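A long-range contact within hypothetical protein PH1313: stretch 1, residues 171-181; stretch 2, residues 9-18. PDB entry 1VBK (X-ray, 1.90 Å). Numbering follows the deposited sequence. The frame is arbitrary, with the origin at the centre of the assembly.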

# COMPACT_ATOMS: atom_id res chain seq x y z
N TRP A 171 6.66 2.72 24.86
CA TRP A 171 6.85 1.40 24.27
C TRP A 171 7.89 1.40 23.17
O TRP A 171 8.30 0.34 22.70
CB TRP A 171 5.54 0.88 23.68
CG TRP A 171 4.73 0.09 24.66
CD1 TRP A 171 3.77 0.56 25.51
CD2 TRP A 171 4.84 -1.31 24.91
NE1 TRP A 171 3.27 -0.47 26.27
CE2 TRP A 171 3.91 -1.63 25.92
CE3 TRP A 171 5.64 -2.33 24.38
CZ2 TRP A 171 3.75 -2.93 26.41
CZ3 TRP A 171 5.48 -3.63 24.87
CH2 TRP A 171 4.54 -3.91 25.87
N GLY A 172 8.34 2.58 22.77
CA GLY A 172 9.31 2.66 21.69
C GLY A 172 8.59 2.27 20.42
O GLY A 172 7.39 2.54 20.27
N GLY A 173 9.30 1.63 19.49
CA GLY A 173 8.66 1.23 18.25
C GLY A 173 8.53 2.40 17.29
O GLY A 173 9.29 3.37 17.37
N LEU A 174 7.55 2.33 16.39
CA LEU A 174 7.33 3.39 15.41
C LEU A 174 5.86 3.80 15.41
O LEU A 174 4.98 2.99 15.68
CB LEU A 174 7.76 2.90 14.02
CG LEU A 174 9.24 2.52 13.88
CD1 LEU A 174 9.48 1.81 12.56
CD2 LEU A 174 10.12 3.77 13.98
N PRO A 175 5.58 5.08 15.10
CA PRO A 175 4.19 5.55 15.09
C PRO A 175 3.31 4.75 14.13
O PRO A 175 3.71 4.46 13.00
CB PRO A 175 4.32 7.01 14.67
CG PRO A 175 5.71 7.38 15.11
CD PRO A 175 6.50 6.16 14.74
N ILE A 176 2.10 4.39 14.58
CA ILE A 176 1.17 3.64 13.74
C ILE A 176 0.89 4.46 12.48
O ILE A 176 0.51 5.63 12.57
CB ILE A 176 -0.15 3.37 14.48
CG1 ILE A 176 0.10 2.40 15.64
CG2 ILE A 176 -1.20 2.80 13.52
CD1 ILE A 176 -1.14 2.00 16.40
N GLY A 177 1.09 3.85 11.32
CA GLY A 177 0.84 4.55 10.07
C GLY A 177 2.10 4.94 9.31
O GLY A 177 2.03 5.18 8.10
N THR A 178 3.24 4.99 9.99
CA THR A 178 4.49 5.36 9.32
C THR A 178 5.06 4.23 8.48
O THR A 178 5.91 4.46 7.62
CB THR A 178 5.57 5.79 10.34
OG1 THR A 178 5.80 4.73 11.28
CG2 THR A 178 5.13 7.04 11.08
N GLU A 179 4.61 3.00 8.72
CA GLU A 179 5.12 1.87 7.96
C GLU A 179 4.07 1.12 7.13
O GLU A 179 4.20 -0.08 6.91
CB GLU A 179 5.84 0.89 8.89
CG GLU A 179 7.10 1.45 9.55
CD GLU A 179 8.19 1.85 8.56
OE1 GLU A 179 8.43 1.10 7.59
OE2 GLU A 179 8.82 2.91 8.76
N GLY A 180 3.04 1.82 6.69
CA GLY A 180 2.02 1.19 5.86
C GLY A 180 0.83 0.56 6.56
O GLY A 180 0.67 0.66 7.78
N ARG A 181 -0.01 -0.10 5.76
CA ARG A 181 -1.22 -0.73 6.26
C ARG A 181 -1.31 -2.21 5.88
O ARG A 181 -1.03 -2.59 4.75
CB ARG A 181 -2.44 0.01 5.72
CG ARG A 181 -3.75 -0.75 5.81
CD ARG A 181 -4.85 0.00 5.09
NE ARG A 181 -5.21 1.22 5.81
CZ ARG A 181 -5.92 2.22 5.29
NH1 ARG A 181 -6.33 2.16 4.04
NH2 ARG A 181 -6.22 3.27 6.04
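Stretch 2 (9-18) GEIGTKSRQT

Stretch 2 (9-18) lies as an irregular strap along stretch 1 (171-181), the two running in the same general direction: G173 faces T13 at 8.8 Å between CA atoms, and further along E179 faces R16 at 6.8 Å, CA to CA. Neither has a regular helix or strand in the region of contact, and no backbone-to-backbone hydrogen bond joins them; 401 Å² is buried, both sides summed. E10 to T13 forms a type II turn, and K14 NZ donates to G12 O at 2.6 Å. In stretch 1, the type II turn from P175 to T178 is closed by T178 N on P175 O (3.1 Å), and T178 OG1 donates to the same oxygen at 2.7 Å; an overlapping type I turn from G177 to G180 follows.

R16 carries the direct polar contact. Its backbone N donates to E179 OE2 at 3.1 Å and nearly straight (166°), while its side chain, extended beyond a p chi1, brings NE to T178 O at 2.9 Å, a weak bond because the angle is only 128°. The guanidinium lays one face over E179 C and G180 N; R16 NH2 and G180 N, 3.0 Å apart, are both donors and do not bond. E179 CB points away from stretch 2, but m rotamers at chi1 and chi2 bring the carboxylate back to it.

Water 2 donates to E179 OE2 and T178 OG1, both at 2.7 Å, and hydrogen-bonds S15 OG at 2.6 Å; S15 OG also accepts Q17 N at 3.3 Å. Water 1 accepts from G173 N (3.0 Å) and donates to E10 OE2 (3.1 Å), bridging a pair 4.2 Å apart. Between the waters L174 packs, CD1 3.8 Å from K14 O and CD2 4.2 Å from T13 OG1. Q17 CG rests 4.1 Å from T178 CB.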

# COMPACT_ATOMS: atom_id res chain seq x y z
N GLY A 9 12.43 9.00 18.66
CA GLY A 9 13.62 8.86 17.85
C GLY A 9 14.72 8.21 18.66
O GLY A 9 14.93 8.56 19.83
N GLU A 10 15.43 7.26 18.06
CA GLU A 10 16.51 6.58 18.74
C GLU A 10 17.58 6.11 17.76
O GLU A 10 17.26 5.59 16.68
CB GLU A 10 15.96 5.41 19.57
CG GLU A 10 15.05 4.47 18.80
CD GLU A 10 14.24 3.57 19.73
OE1 GLU A 10 14.86 2.92 20.60
OE2 GLU A 10 13.00 3.52 19.59
N ILE A 11 18.84 6.30 18.13
CA ILE A 11 19.95 5.90 17.28
C ILE A 11 19.81 4.45 16.83
O ILE A 11 19.36 3.60 17.59
CB ILE A 11 21.30 6.06 18.02
CG1 ILE A 11 21.43 7.49 18.57
CG2 ILE A 11 22.45 5.74 17.08
CD1 ILE A 11 21.33 8.58 17.50
N GLY A 12 20.19 4.19 15.59
CA GLY A 12 20.10 2.84 15.07
C GLY A 12 18.70 2.45 14.64
O GLY A 12 18.49 1.32 14.20
N THR A 13 17.74 3.36 14.79
CA THR A 13 16.37 3.06 14.39
C THR A 13 16.15 3.54 12.97
O THR A 13 16.69 4.57 12.56
CB THR A 13 15.33 3.74 15.31
OG1 THR A 13 14.06 3.10 15.15
CG2 THR A 13 15.18 5.22 14.96
N LYS A 14 15.38 2.79 12.20
CA LYS A 14 15.11 3.16 10.83
C LYS A 14 13.62 3.38 10.59
O LYS A 14 12.79 2.55 10.96
CB LYS A 14 15.62 2.08 9.87
CG LYS A 14 17.11 1.79 9.96
CD LYS A 14 17.46 0.94 11.18
CE LYS A 14 18.92 0.54 11.16
NZ LYS A 14 19.27 -0.34 12.31
N SER A 15 13.31 4.51 9.97
CA SER A 15 11.93 4.85 9.64
C SER A 15 11.92 5.21 8.16
O SER A 15 12.71 6.03 7.71
CB SER A 15 11.46 6.05 10.46
OG SER A 15 10.18 6.47 10.03
N ARG A 16 11.02 4.58 7.40
CA ARG A 16 10.95 4.87 5.98
C ARG A 16 10.50 6.31 5.75
O ARG A 16 10.67 6.86 4.66
CB ARG A 16 9.98 3.91 5.29
CG ARG A 16 8.51 4.16 5.60
CD ARG A 16 7.62 3.23 4.78
NE ARG A 16 6.21 3.60 4.87
CZ ARG A 16 5.24 2.97 4.22
NH1 ARG A 16 5.52 1.94 3.43
NH2 ARG A 16 3.98 3.38 4.35
N GLN A 17 9.92 6.93 6.78
CA GLN A 17 9.44 8.30 6.68
C GLN A 17 10.50 9.34 7.04
O GLN A 17 11.46 9.04 7.75
CB GLN A 17 8.23 8.51 7.60
CG GLN A 17 6.92 7.94 7.06
CD GLN A 17 6.45 8.64 5.80
OE1 GLN A 17 7.04 9.63 5.37
NE2 GLN A 17 5.39 8.12 5.19
N THR A 18 10.32 10.56 6.54
CA THR A 18 11.25 11.64 6.86
C THR A 18 10.88 12.05 8.28
O THR A 18 9.80 11.70 8.76
CB THR A 18 11.06 12.85 5.93
OG1 THR A 18 9.74 13.39 6.11
CG2 THR A 18 11.25 12.45 4.48
O HOH W 1 12.04 0.59 19.89
O HOH W 2 8.51 4.65 10.85